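PDB 6KXD: ketosynthase from Streptomyces sp. MSC090213JE08, which forms part of the ishigamide ketosynthase/chain length factor of a highly reducing type II polyketide synthase, and is probably involved in condensing acyl chains carried by acyl carrier protein. Local coordinates for residues W25-P30 with A36-G41; R86-A91 with A158-I163; L92-G97 with E231-F236. One frame throughout, in Å; residues are numbered along the deposited sequence.

Contact 1: W25-P30 with A36-G41; sequences WSAVSP and AEFAAG
Two first torsions bring Phe-38 and Trp-25 together: CG of Phe-38 stands opposite its own backbone N (chi1 -174°), which reaches the ring out from helix 35-44 to strand 20-29, while CG of Trp-25 sits between its backbone N and carbonyl carbon (chi1 63°), bringing the indole round beside that ring. The meeting point is the six-membered part of the indole, with CZ3 of Trp-25 3.6 Å from CD2 of Phe-38. The planes are turned 77° apart but the approach is oblique, neither a stack nor a clean edge-to-face pair. Farther round the indole, CH2 of Trp-25 has the methyl CB of Ala-39 at 4.1 Å, near the plane of the tryptophan ring. At the root of the phenyl group, CB of Ala-27 lies 3.9 Å from both CB and CG of Phe-38. Ser-29 completes the row: its OG comes up to the ring edge, in the plane, 3.3 Å from CD1 of Phe-38, and that same hydroxyl is hydrogen-bonded to Tyr-31 N, which holds it in place. Cutting Phe-38 back to an alanine would probably leave CZ3 and CH2 of Trp-25 and the Ser-29 side chain without their ring partner and open a gap between helix and strand. The Phe-38 ring also meets Phe-335 of helix 332-344, and the Trp-25 indole rests on Ala-338 and Leu-341, so that helix packs against the same cluster. Trp-25, Ala-27 and Ser-29 alternate with Ser-26 and Val-28, whose side chains lie on the other face of the strand and touch helix 86-99. A strand covered by helices on both faces is characteristic of the layered alpha/beta thiolase fold shared by beta-ketoacyl synthases.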
loop_
_atom_site.group_PDB
_atom_site.type_symbol
_atom_site.label_atom_id
_atom_site.label_comp_id
_atom_site.label_asym_id
_atom_site.label_seq_id
_atom_site.Cartn_x
_atom_site.Cartn_y
_atom_site.Cartn_z
ATOM N N TRP B 25 -2.989 -1.071 -22.479
ATOM C CA TRP B 25 -1.791 -1.054 -21.692
ATOM C C TRP B 25 -0.829 -0.021 -22.206
ATOM O O TRP B 25 -0.927 0.483 -23.332
ATOM C CB TRP B 25 -1.143 -2.420 -21.651
ATOM C CG TRP B 25 -0.674 -2.962 -22.952
ATOM C CD1 TRP B 25 -1.418 -3.544 -23.939
ATOM C CD2 TRP B 25 0.681 -2.962 -23.412
ATOM N NE1 TRP B 25 -0.610 -3.946 -24.961
ATOM C CE2 TRP B 25 0.678 -3.593 -24.680
ATOM C CE3 TRP B 25 1.891 -2.526 -22.870
ATOM C CZ2 TRP B 25 1.846 -3.766 -25.417
ATOM C CZ3 TRP B 25 3.045 -2.686 -23.608
ATOM C CH2 TRP B 25 3.015 -3.305 -24.864
ATOM N N SER B 26 0.119 0.276 -21.326
ATOM C CA SER B 26 1.116 1.196 -21.594
ATOM C C SER B 26 2.347 0.794 -20.812
ATOM O O SER B 26 2.246 0.070 -19.819
ATOM C CB SER B 26 0.675 2.578 -21.227
ATOM O OG SER B 26 1.584 3.512 -21.794
ATOM N N ALA B 27 3.478 1.282 -21.267
ATOM C CA ALA B 27 4.720 1.007 -20.621
ATOM C C ALA B 27 5.729 2.091 -20.947
ATOM O O ALA B 27 5.788 2.632 -22.040
ATOM C CB ALA B 27 5.269 -0.332 -21.025
ATOM N N VAL B 28 6.547 2.372 -19.947
ATOM C CA VAL B 28 7.707 3.139 -20.105
ATOM C C VAL B 28 8.767 2.243 -19.497
ATOM O O VAL B 28 8.613 1.786 -18.374
ATOM C CB VAL B 28 7.633 4.487 -19.363
ATOM C CG1 VAL B 28 8.938 5.244 -19.485
ATOM C CG2 VAL B 28 6.459 5.336 -19.824
ATOM N N SER B 29 9.759 1.909 -20.283
ATOM C CA SER B 29 10.575 0.792 -19.929
ATOM C C SER B 29 11.980 0.966 -20.490
ATOM O O SER B 29 12.257 1.913 -21.225
ATOM C CB SER B 29 9.935 -0.461 -20.479
ATOM O OG SER B 29 10.222 -0.550 -21.863
ATOM N N PRO B 30 12.920 0.048 -20.170
ATOM C CA PRO B 30 14.254 0.137 -20.754
ATOM C C PRO B 30 14.268 -0.007 -22.284
ATOM O O PRO B 30 15.276 0.314 -22.858
ATOM C CB PRO B 30 15.029 -1.003 -20.077
ATOM C CG PRO B 30 14.261 -1.212 -18.776
ATOM C CD PRO B 30 12.816 -1.006 -19.151
ATOM N N ALA B 36 4.527 0.964 -27.753
ATOM C CA ALA B 36 5.089 0.535 -29.058
ATOM C C ALA B 36 6.549 0.123 -28.872
ATOM O O ALA B 36 6.973 -0.933 -29.365
ATOM C CB ALA B 36 4.961 1.638 -30.081
ATOM N N GLU B 37 7.322 0.954 -28.159
ATOM C CA GLU B 37 8.725 0.677 -27.964
ATOM C C GLU B 37 8.842 -0.630 -27.161
ATOM O O GLU B 37 9.743 -1.416 -27.395
ATOM C CB GLU B 37 9.488 1.792 -27.232
ATOM C CG GLU B 37 9.858 3.001 -28.098
ATOM C CD GLU B 37 8.678 3.920 -28.365
ATOM O OE1 GLU B 37 8.868 4.928 -29.096
ATOM O OE2 GLU B 37 7.556 3.619 -27.856
ATOM N N PHE B 38 7.975 -0.800 -26.149
ATOM C CA PHE B 38 8.028 -1.995 -25.288
ATOM C C PHE B 38 7.753 -3.238 -26.146
ATOM O O PHE B 38 8.465 -4.280 -26.097
ATOM C CB PHE B 38 6.990 -1.890 -24.175
ATOM C CG PHE B 38 7.090 -3.003 -23.177
ATOM C CD1 PHE B 38 8.023 -2.946 -22.149
ATOM C CD2 PHE B 38 6.300 -4.140 -23.299
ATOM C CE1 PHE B 38 8.138 -4.004 -21.250
ATOM C CE2 PHE B 38 6.408 -5.184 -22.397
ATOM C CZ PHE B 38 7.327 -5.117 -21.382
ATOM N N ALA B 39 6.689 -3.127 -26.939
ATOM C CA ALA B 39 6.232 -4.219 -27.800
ATOM C C ALA B 39 7.347 -4.582 -28.796
ATOM O O ALA B 39 7.707 -5.762 -28.984
ATOM C CB ALA B 39 4.951 -3.803 -28.496
ATOM N N ALA B 40 7.937 -3.562 -29.408
ATOM C CA ALA B 40 9.068 -3.764 -30.321
ATOM C C ALA B 40 10.202 -4.506 -29.605
ATOM O O ALA B 40 10.735 -5.498 -30.123
ATOM C CB ALA B 40 9.515 -2.449 -30.901
ATOM N N GLY B 41 10.539 -4.076 -28.388
ATOM C CA GLY B 41 11.677 -4.649 -27.648
ATOM C C GLY B 41 11.426 -6.098 -27.252
ATOM O O GLY B 41 12.330 -6.958 -27.308
#

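Contact 2: R86-A91 with A158-I163; sequences RLTALA and AGATAI
Ala-160 makes the first touch along 158-163: its CB points at helix 86-99 and meets the methyl CG2 of Thr-88 at 3.7 Å. That methyl is presented because Thr-88 carries CG2 opposite its backbone N, leaving OG1 beside the N (chi1 -69°). The hydroxyl hydrogen-bonds to both Asp-85 OD1 and His-156 ND1, and these two bonds fix the rotation of the threonine, with its apolar branch turned to the alanine. Next comes Thr-161, whose OG1 passes 4.3 Å from CB of Ala-91, a loose approach; its polar partner is Ala-157 O, one turn back in its own helix. With small side chains at the interface, the helix backbones come close, CA of Thr-88 lying 7.1 Å from CA of Ala-160, and CA of Ala-91 as far from CA of Thr-161. Ala-162 and Ile-163 pack on Cys-264 and Ala-267 of the neighbouring subunit, respectively. Helix 156-165 thus sits between helix 86-99 and that subunit, while Ala-158 and Thr-161 rest on strands 171-174 and 199-206, respectively.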
loop_
_atom_site.group_PDB
_atom_site.type_symbol
_atom_site.label_atom_id
_atom_site.label_comp_id
_atom_site.label_asym_id
_atom_site.label_seq_id
_atom_site.Cartn_x
_atom_site.Cartn_y
_atom_site.Cartn_z
ATOM N N ARG B 86 11.464 10.531 -10.187
ATOM C CA ARG B 86 11.452 9.800 -11.393
ATOM C C ARG B 86 10.310 8.770 -11.356
ATOM O O ARG B 86 9.697 8.546 -12.363
ATOM C CB ARG B 86 12.825 9.191 -11.591
ATOM C CG ARG B 86 13.009 8.464 -12.903
ATOM C CD ARG B 86 14.464 8.072 -12.958
ATOM N NE ARG B 86 14.791 7.399 -14.180
ATOM C CZ ARG B 86 15.088 8.004 -15.318
ATOM N NH1 ARG B 86 15.125 9.327 -15.369
ATOM N NH2 ARG B 86 15.324 7.284 -16.401
ATOM N N LEU B 87 10.027 8.187 -10.188
ATOM C CA LEU B 87 9.019 7.157 -10.066
ATOM C C LEU B 87 7.682 7.739 -10.513
ATOM O O LEU B 87 7.018 7.218 -11.434
ATOM C CB LEU B 87 8.947 6.650 -8.629
ATOM C CG LEU B 87 7.794 5.687 -8.358
ATOM C CD1 LEU B 87 7.973 4.419 -9.191
ATOM C CD2 LEU B 87 7.708 5.367 -6.886
ATOM N N THR B 88 7.357 8.895 -9.940
ATOM C CA THR B 88 6.140 9.564 -10.295
ATOM C C THR B 88 6.149 9.878 -11.778
ATOM O O THR B 88 5.104 9.692 -12.457
ATOM C CB THR B 88 5.896 10.832 -9.484
ATOM O OG1 THR B 88 5.615 10.501 -8.126
ATOM C CG2 THR B 88 4.742 11.643 -10.047
ATOM N N ALA B 89 7.265 10.383 -12.270
ATOM C CA ALA B 89 7.341 10.776 -13.678
ATOM C C ALA B 89 7.065 9.576 -14.573
ATOM O O ALA B 89 6.324 9.672 -15.548
ATOM C CB ALA B 89 8.686 11.370 -13.988
ATOM N N LEU B 90 7.658 8.435 -14.228
ATOM C CA LEU B 90 7.443 7.267 -15.061
ATOM C C LEU B 90 5.974 6.862 -15.089
ATOM O O LEU B 90 5.453 6.441 -16.148
ATOM C CB LEU B 90 8.258 6.117 -14.498
ATOM C CG LEU B 90 9.757 6.264 -14.697
ATOM C CD1 LEU B 90 10.427 5.268 -13.782
ATOM C CD2 LEU B 90 10.158 6.077 -16.133
ATOM N N ALA B 91 5.336 6.884 -13.916
ATOM C CA ALA B 91 3.939 6.547 -13.769
ATOM C C ALA B 91 3.110 7.507 -14.609
ATOM O O ALA B 91 2.141 7.086 -15.279
ATOM C CB ALA B 91 3.489 6.609 -12.342
ATOM N N ALA B 158 0.528 7.373 -7.559
ATOM C CA ALA B 158 -0.835 7.023 -7.818
ATOM C C ALA B 158 -1.707 8.290 -7.728
ATOM O O ALA B 158 -2.569 8.508 -8.558
ATOM C CB ALA B 158 -1.273 5.919 -6.884
ATOM N N GLY B 159 -1.453 9.090 -6.695
ATOM C CA GLY B 159 -2.135 10.350 -6.433
ATOM C C GLY B 159 -1.904 11.354 -7.544
ATOM O O GLY B 159 -2.852 12.046 -7.970
ATOM N N ALA B 160 -0.650 11.459 -7.996
ATOM C CA ALA B 160 -0.283 12.349 -9.108
ATOM C C ALA B 160 -1.043 11.953 -10.378
ATOM O O ALA B 160 -1.472 12.833 -11.163
ATOM C CB ALA B 160 1.189 12.363 -9.383
ATOM N N THR B 161 -1.154 10.648 -10.611
ATOM C CA THR B 161 -1.878 10.148 -11.794
ATOM C C THR B 161 -3.308 10.656 -11.739
ATOM O O THR B 161 -3.867 11.115 -12.747
ATOM C CB THR B 161 -1.795 8.622 -11.841
ATOM O OG1 THR B 161 -0.422 8.265 -11.870
ATOM C CG2 THR B 161 -2.493 8.031 -13.036
ATOM N N ALA B 162 -3.894 10.602 -10.552
ATOM C CA ALA B 162 -5.285 11.041 -10.336
ATOM C C ALA B 162 -5.423 12.542 -10.531
ATOM O O ALA B 162 -6.425 12.973 -11.136
ATOM C CB ALA B 162 -5.750 10.622 -8.984
ATOM N N ILE B 163 -4.430 13.310 -10.072
ATOM C CA ILE B 163 -4.460 14.778 -10.244
ATOM C C ILE B 163 -4.397 15.048 -11.738
ATOM O O ILE B 163 -5.185 15.807 -12.259
ATOM C CB ILE B 163 -3.319 15.482 -9.499
ATOM C CG1 ILE B 163 -3.570 15.410 -7.990
ATOM C CG2 ILE B 163 -3.095 16.922 -9.974
ATOM C CD1 ILE B 163 -2.333 15.685 -7.197
#

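Contact 3: L92-G97 with E231-F236; sequences LVASDG and EGCGLF
The carbonyl oxygen of Leu-92 is gripped twice within its helix. Ser-95, whose backbone meets Leu-235 across the contact, brings its OG to 2.6 Å from Leu-92 O, and Asp-96 N lies 3.0 Å from Leu-92 O. The serine OG comes in 21° out of the carbonyl plane and is also hydrogen-bonded to His-165 NE2, so a buried hydroxyl links the helix to the end of helix 156-165. This is the outer helix layer of the thiolase fold lying on its beta-sheet: segment 92-97 runs at 33° to 232-236 of strand 229-240, the axes of these short pieces 8.0 Å apart at the closest. Ala-94 is the residue set down on the strand. Its methyl settles between the side chains of Cys-233 and Leu-235, which share one face of the strand on either side of Gly-234. CD1 of Leu-235 reaches the helix backbone, 3.4 Å from Ser-95 N and 3.6 Å from CB of Ala-94, so the leucine packs partly on main-chain atoms. The neighbouring strand 20-29 joins in where Ser-26 OG hydrogen-bonds to Ala-94 O, giving the helix a polar tie to the sheet beside these apolar touches. At the other flank, Cys-233 holds SG opposite its backbone N (chi1 174°), placing the sulfur 3.6 Å from CB of Ala-94.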
loop_
_atom_site.group_PDB
_atom_site.type_symbol
_atom_site.label_atom_id
_atom_site.label_comp_id
_atom_site.label_asym_id
_atom_site.label_seq_id
_atom_site.Cartn_x
_atom_site.Cartn_y
_atom_site.Cartn_z
ATOM N N LEU B 92 3.481 8.795 -14.564
ATOM C CA LEU B 92 2.631 9.811 -15.267
ATOM C C LEU B 92 2.730 9.605 -16.772
ATOM O O LEU B 92 1.697 9.663 -17.442
ATOM C CB LEU B 92 3.022 11.236 -14.900
ATOM C CG LEU B 92 2.745 11.623 -13.450
ATOM C CD1 LEU B 92 3.109 13.079 -13.180
ATOM C CD2 LEU B 92 1.320 11.358 -13.060
ATOM N N VAL B 93 3.945 9.381 -17.252
ATOM C CA VAL B 93 4.145 9.186 -18.667
ATOM C C VAL B 93 3.416 7.909 -19.072
ATOM O O VAL B 93 2.713 7.883 -20.049
ATOM C CB VAL B 93 5.619 9.150 -19.069
ATOM C CG1 VAL B 93 5.738 8.796 -20.559
ATOM C CG2 VAL B 93 6.291 10.480 -18.793
ATOM N N ALA B 94 3.469 6.894 -18.220
ATOM C CA ALA B 94 2.777 5.687 -18.573
ATOM C C ALA B 94 1.266 5.935 -18.618
ATOM O O ALA B 94 0.559 5.362 -19.464
ATOM C CB ALA B 94 3.127 4.574 -17.621
ATOM N N SER B 95 0.754 6.759 -17.682
ATOM C CA SER B 95 -0.674 7.017 -17.589
ATOM C C SER B 95 -1.166 7.677 -18.873
ATOM O O SER B 95 -2.276 7.414 -19.259
ATOM C CB SER B 95 -1.087 7.812 -16.374
ATOM O OG SER B 95 -0.667 9.152 -16.411
ATOM N N ASP B 96 -0.368 8.593 -19.399
ATOM C CA ASP B 96 -0.683 9.281 -20.641
ATOM C C ASP B 96 -0.770 8.291 -21.805
ATOM O O ASP B 96 -1.700 8.381 -22.613
ATOM C CB ASP B 96 0.367 10.332 -20.960
ATOM C CG ASP B 96 0.176 11.621 -20.182
ATOM O OD1 ASP B 96 -0.666 11.636 -19.260
ATOM O OD2 ASP B 96 0.915 12.575 -20.489
ATOM N N GLY B 97 0.174 7.348 -21.870
ATOM C CA GLY B 97 0.163 6.290 -22.909
ATOM C C GLY B 97 -1.088 5.445 -22.805
ATOM O O GLY B 97 -1.619 4.960 -23.801
ATOM N N GLU B 231 14.182 -0.291 -14.806
ATOM C CA GLU B 231 13.219 0.582 -14.241
ATOM C C GLU B 231 12.064 0.719 -15.222
ATOM O O GLU B 231 12.188 0.443 -16.426
ATOM C CB GLU B 231 13.840 1.951 -13.962
ATOM C CG GLU B 231 14.325 2.625 -15.221
ATOM C CD GLU B 231 14.634 4.118 -15.115
ATOM O OE1 GLU B 231 14.369 4.694 -14.060
ATOM O OE2 GLU B 231 15.148 4.690 -16.097
ATOM N N GLY B 232 11.009 1.333 -14.723
ATOM C CA GLY B 232 10.022 1.837 -15.535
ATOM C C GLY B 232 8.657 1.645 -14.920
ATOM O O GLY B 232 8.502 1.458 -13.713
ATOM N N CYS B 233 7.643 1.665 -15.775
ATOM C CA CYS B 233 6.274 1.509 -15.331
ATOM C C CYS B 233 5.460 0.819 -16.421
ATOM O O CYS B 233 5.544 1.159 -17.588
ATOM C CB CYS B 233 5.630 2.859 -15.022
ATOM S SG CYS B 233 3.862 2.813 -14.609
ATOM N N GLY B 234 4.651 -0.149 -16.012
ATOM C CA GLY B 234 3.659 -0.749 -16.850
ATOM C C GLY B 234 2.308 -0.540 -16.245
ATOM O O GLY B 234 2.176 -0.657 -15.004
ATOM N N LEU B 235 1.312 -0.192 -17.086
ATOM C CA LEU B 235 -0.039 0.048 -16.672
ATOM C C LEU B 235 -1.028 -0.605 -17.635
ATOM O O LEU B 235 -0.729 -0.698 -18.846
ATOM C CB LEU B 235 -0.378 1.538 -16.692
ATOM C CG LEU B 235 0.384 2.449 -15.742
ATOM C CD1 LEU B 235 -0.058 3.882 -15.994
ATOM C CD2 LEU B 235 0.124 2.063 -14.285
ATOM N N PHE B 236 -2.134 -1.045 -17.050
ATOM C CA PHE B 236 -3.232 -1.706 -17.721
ATOM C C PHE B 236 -4.529 -0.987 -17.438
ATOM O O PHE B 236 -4.771 -0.517 -16.311
ATOM C CB PHE B 236 -3.358 -3.151 -17.254
ATOM C CG PHE B 236 -2.029 -3.802 -17.356
ATOM C CD1 PHE B 236 -1.531 -4.166 -18.610
ATOM C CD2 PHE B 236 -1.245 -3.943 -16.233
ATOM C CE1 PHE B 236 -0.274 -4.730 -18.714
ATOM C CE2 PHE B 236 0.043 -4.437 -16.347
ATOM C CZ PHE B 236 0.519 -4.826 -17.593
#

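Overall arrangement
From the N terminus, contact 1 closes first: the chain leaves strand 20-29, turns through strand 32-33 and comes back as helix 35-44, before either other contact opens. Contacts 2 and 3 both start on helix 86-99 and cross, since 158-163 falls between the two segments of contact 3. Contact 2 ties that helix to helix 156-165, closing a loop of 66 residues; contact 3 ties it to strand 229-240 across 133. Strands 20-29 and 229-240 pair antiparallel; helix 35-44 packs on one face of this pair and helix 86-99 on the other. A salt bridge from Arg-86 to Glu-231 joins contacts 2 and 3 directly, and Val-28 touches Leu-90 between contacts 1 and 2.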